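Local structure of aerobactin synthase IucA (Klebsiella pneumoniae subsp. pneumoniae, 5JM8) at residues A[151-155]-A[285-289]. The protein catalyses, as an ATP-dependent NIS synthetase, a step in building the siderophore aerobactin, probably joining a modified lysine to citrate. Numbering follows the deposited sequence.
Sequences FHPAP and LTNSV. With ATP (adenosine-5'-triphosphate), chain I.
His152 and Thr286 meet with the flat imidazole lying under a methyl group: Thr286 CG2 stands 3.6 Å from the centroid of the His152 ring and only 5° off its normal, a CH-pi contact centred on the face. The opposite face is backed by Pro153 CD, offset toward the rim, so the ring is sandwiched between aliphatic carbons. Its two nitrogens fix its rotation. His152 NE2 donates to Asn287 OD1 at 2.6 Å, nearly in the ring plane and close to the direction of the C=O bond, with the amide turned just 15° from the imidazole. At the other ring nitrogen, His152 ND1 accepts the backbone N-H of Ala154 at 3.0 Å, from a donor tilted out of the plane. Histidine suits this place because one flat group offers a donor, an acceptor and a face; holding CG anti to the backbone N (chi1 -164°) carries the ring across to 285-289.

The packing is looser beside Pro155, whose CA lies 3.9 Å from Thr286 CG2. Here a water spans the gap, donating to Ala154 O at 2.6 Å and accepting from Thr286 N at 2.7 Å. Asn287, at the margin, is partly exposed, although its side chain also touches Tyr548 of helix 545-549; asparagine tolerates the left-handed backbone here while offering an amide oxygen.

Threonine serves two neighbours through its branches: while the methyl meets the imidazole, Thr286 OG1 reaches ATP O2' in a weak hydrogen bond of 3.3 Å. The turn of the beta-hairpin formed by strands 275-284 and 289-290 is thus tied to the loop after helix 138-142 beside the ATP ribose. With ND1 accepting and NE2 donating, the bonding pattern is consistent with a neutral imidazole protonated on NE2.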
loop_
_atom_site.group_PDB
_atom_site.type_symbol
_atom_site.label_atom_id
_atom_site.label_comp_id
_atom_site.label_asym_id
_atom_site.label_seq_id
_atom_site.Cartn_x
_atom_site.Cartn_y
_atom_site.Cartn_z
ATOM N N PHE A 151 2.226 -38.079 4.557
ATOM C CA PHE A 151 2.380 -39.528 4.454
ATOM C C PHE A 151 3.787 -39.906 4.002
ATOM O O PHE A 151 3.973 -40.761 3.137
ATOM C CB PHE A 151 1.328 -40.108 3.500
ATOM C CG PHE A 151 -0.037 -40.205 4.111
ATOM C CD1 PHE A 151 -0.818 -39.074 4.273
ATOM C CD2 PHE A 151 -0.537 -41.422 4.534
ATOM C CE1 PHE A 151 -2.073 -39.155 4.838
ATOM C CE2 PHE A 151 -1.791 -41.509 5.103
ATOM C CZ PHE A 151 -2.559 -40.374 5.257
ATOM N N HIS A 152 4.771 -39.241 4.598
ATOM C CA HIS A 152 6.172 -39.616 4.458
ATOM C C HIS A 152 6.725 -39.834 5.865
ATOM O O HIS A 152 6.331 -39.132 6.793
ATOM C CB HIS A 152 6.963 -38.534 3.717
ATOM C CG HIS A 152 8.288 -39.002 3.202
ATOM N ND1 HIS A 152 9.439 -38.958 3.959
ATOM C CD2 HIS A 152 8.645 -39.530 2.007
ATOM C CE1 HIS A 152 10.447 -39.437 3.253
ATOM N NE2 HIS A 152 9.992 -39.791 2.065
ATOM N N PRO A 153 7.616 -40.825 6.039
ATOM C CA PRO A 153 8.163 -41.059 7.381
ATOM C C PRO A 153 9.152 -39.987 7.837
ATOM O O PRO A 153 9.207 -39.668 9.025
ATOM C CB PRO A 153 8.864 -42.414 7.239
ATOM C CG PRO A 153 9.179 -42.528 5.789
ATOM C CD PRO A 153 8.051 -41.858 5.081
ATOM N N ALA A 154 9.926 -39.453 6.898
ATOM C CA ALA A 154 10.912 -38.420 7.193
ATOM C C ALA A 154 10.774 -37.241 6.229
ATOM O O ALA A 154 11.652 -37.009 5.399
ATOM C CB ALA A 154 12.312 -38.999 7.120
ATOM N N PRO A 155 9.669 -36.489 6.343
ATOM C CA PRO A 155 9.390 -35.366 5.438
ATOM C C PRO A 155 10.345 -34.181 5.597
ATOM O O PRO A 155 10.391 -33.329 4.709
ATOM C CB PRO A 155 7.966 -34.958 5.821
ATOM C CG PRO A 155 7.801 -35.413 7.224
ATOM C CD PRO A 155 8.601 -36.668 7.342
ATOM N N LEU A 285 15.646 -34.245 -0.244
ATOM C CA LEU A 285 14.332 -33.983 0.341
ATOM C C LEU A 285 13.355 -35.068 -0.117
ATOM O O LEU A 285 13.166 -35.260 -1.318
ATOM C CB LEU A 285 13.822 -32.596 -0.059
ATOM C CG LEU A 285 14.738 -31.401 0.226
ATOM C CD1 LEU A 285 14.181 -30.149 -0.431
ATOM C CD2 LEU A 285 14.916 -31.180 1.723
ATOM N N THR A 286 12.737 -35.754 0.846
ATOM C CA THR A 286 11.883 -36.927 0.601
ATOM C C THR A 286 12.333 -37.796 -0.578
ATOM O O THR A 286 11.815 -37.672 -1.690
ATOM C CB THR A 286 10.410 -36.525 0.353
ATOM O OG1 THR A 286 10.343 -35.520 -0.665
ATOM C CG2 THR A 286 9.765 -36.010 1.633
ATOM N N ASN A 287 13.286 -38.684 -0.304
ATOM C CA ASN A 287 13.823 -39.648 -1.272
ATOM C C ASN A 287 13.980 -39.120 -2.702
ATOM O O ASN A 287 13.562 -39.762 -3.667
ATOM C CB ASN A 287 12.964 -40.931 -1.279
ATOM C CG ASN A 287 11.470 -40.657 -1.371
ATOM O OD1 ASN A 287 10.799 -40.468 -0.355
ATOM N ND2 ASN A 287 10.934 -40.688 -2.585
ATOM N N SER A 288 14.600 -37.952 -2.827
ATOM C CA SER A 288 15.064 -37.463 -4.121
ATOM C C SER A 288 16.080 -36.343 -3.954
ATOM O O SER A 288 15.797 -35.320 -3.326
ATOM C CB SER A 288 13.895 -36.969 -4.977
ATOM O OG SER A 288 14.365 -36.440 -6.206
ATOM N N VAL A 289 17.271 -36.552 -4.507
ATOM C CA VAL A 289 18.234 -35.475 -4.653
ATOM C C VAL A 289 17.579 -34.423 -5.537
ATOM O O VAL A 289 16.898 -34.759 -6.509
ATOM C CB VAL A 289 19.565 -35.954 -5.268
ATOM C CG1 VAL A 289 19.352 -36.456 -6.694
ATOM C CG2 VAL A 289 20.591 -34.835 -5.248
HETATM P PG ATP I . 8.635 -27.076 -7.443
HETATM O O1G ATP I . 9.356 -25.834 -6.984
HETATM O O2G ATP I . 7.151 -27.048 -7.171
HETATM O O3G ATP I . 8.976 -27.497 -8.852
HETATM P PB ATP I . 9.664 -29.730 -6.848
HETATM O O1B ATP I . 10.788 -30.103 -5.913
HETATM O O2B ATP I . 9.869 -29.844 -8.342
HETATM O O3B ATP I . 9.161 -28.242 -6.449
HETATM P PA ATP I . 8.310 -32.170 -6.203
HETATM O O1A ATP I . 9.425 -32.799 -6.999
HETATM O O2A ATP I . 6.885 -32.610 -6.432
HETATM O O3A ATP I . 8.355 -30.576 -6.431
HETATM O "O5'" ATP I . 8.602 -32.307 -4.629
HETATM C "C5'" ATP I . 7.658 -31.741 -3.726
HETATM C "C4'" ATP I . 8.319 -31.259 -2.443
HETATM O "O4'" ATP I . 7.296 -30.766 -1.576
HETATM C "C3'" ATP I . 9.061 -32.357 -1.697
HETATM O "O3'" ATP I . 10.381 -31.906 -1.365
HETATM C "C2'" ATP I . 8.244 -32.629 -0.448
HETATM O "O2'" ATP I . 9.068 -32.782 0.706
HETATM C "C1'" ATP I . 7.349 -31.409 -0.301
HETATM N N9 ATP I . 5.978 -31.778 0.117
HETATM C C8 ATP I . 5.391 -31.338 1.242
HETATM N N7 ATP I . 4.137 -31.844 1.359
HETATM C C5 ATP I . 3.915 -32.623 0.286
HETATM C C6 ATP I . 2.794 -33.448 -0.208
HETATM N N6 ATP I . 1.650 -33.520 0.513
HETATM N N1 ATP I . 2.964 -34.108 -1.376
HETATM C C2 ATP I . 4.107 -34.028 -2.084
HETATM N N3 ATP I . 5.163 -33.294 -1.688
HETATM C C4 ATP I . 5.133 -32.581 -0.533
HETATM O O HOH W 1 12.640 -35.533 3.542
#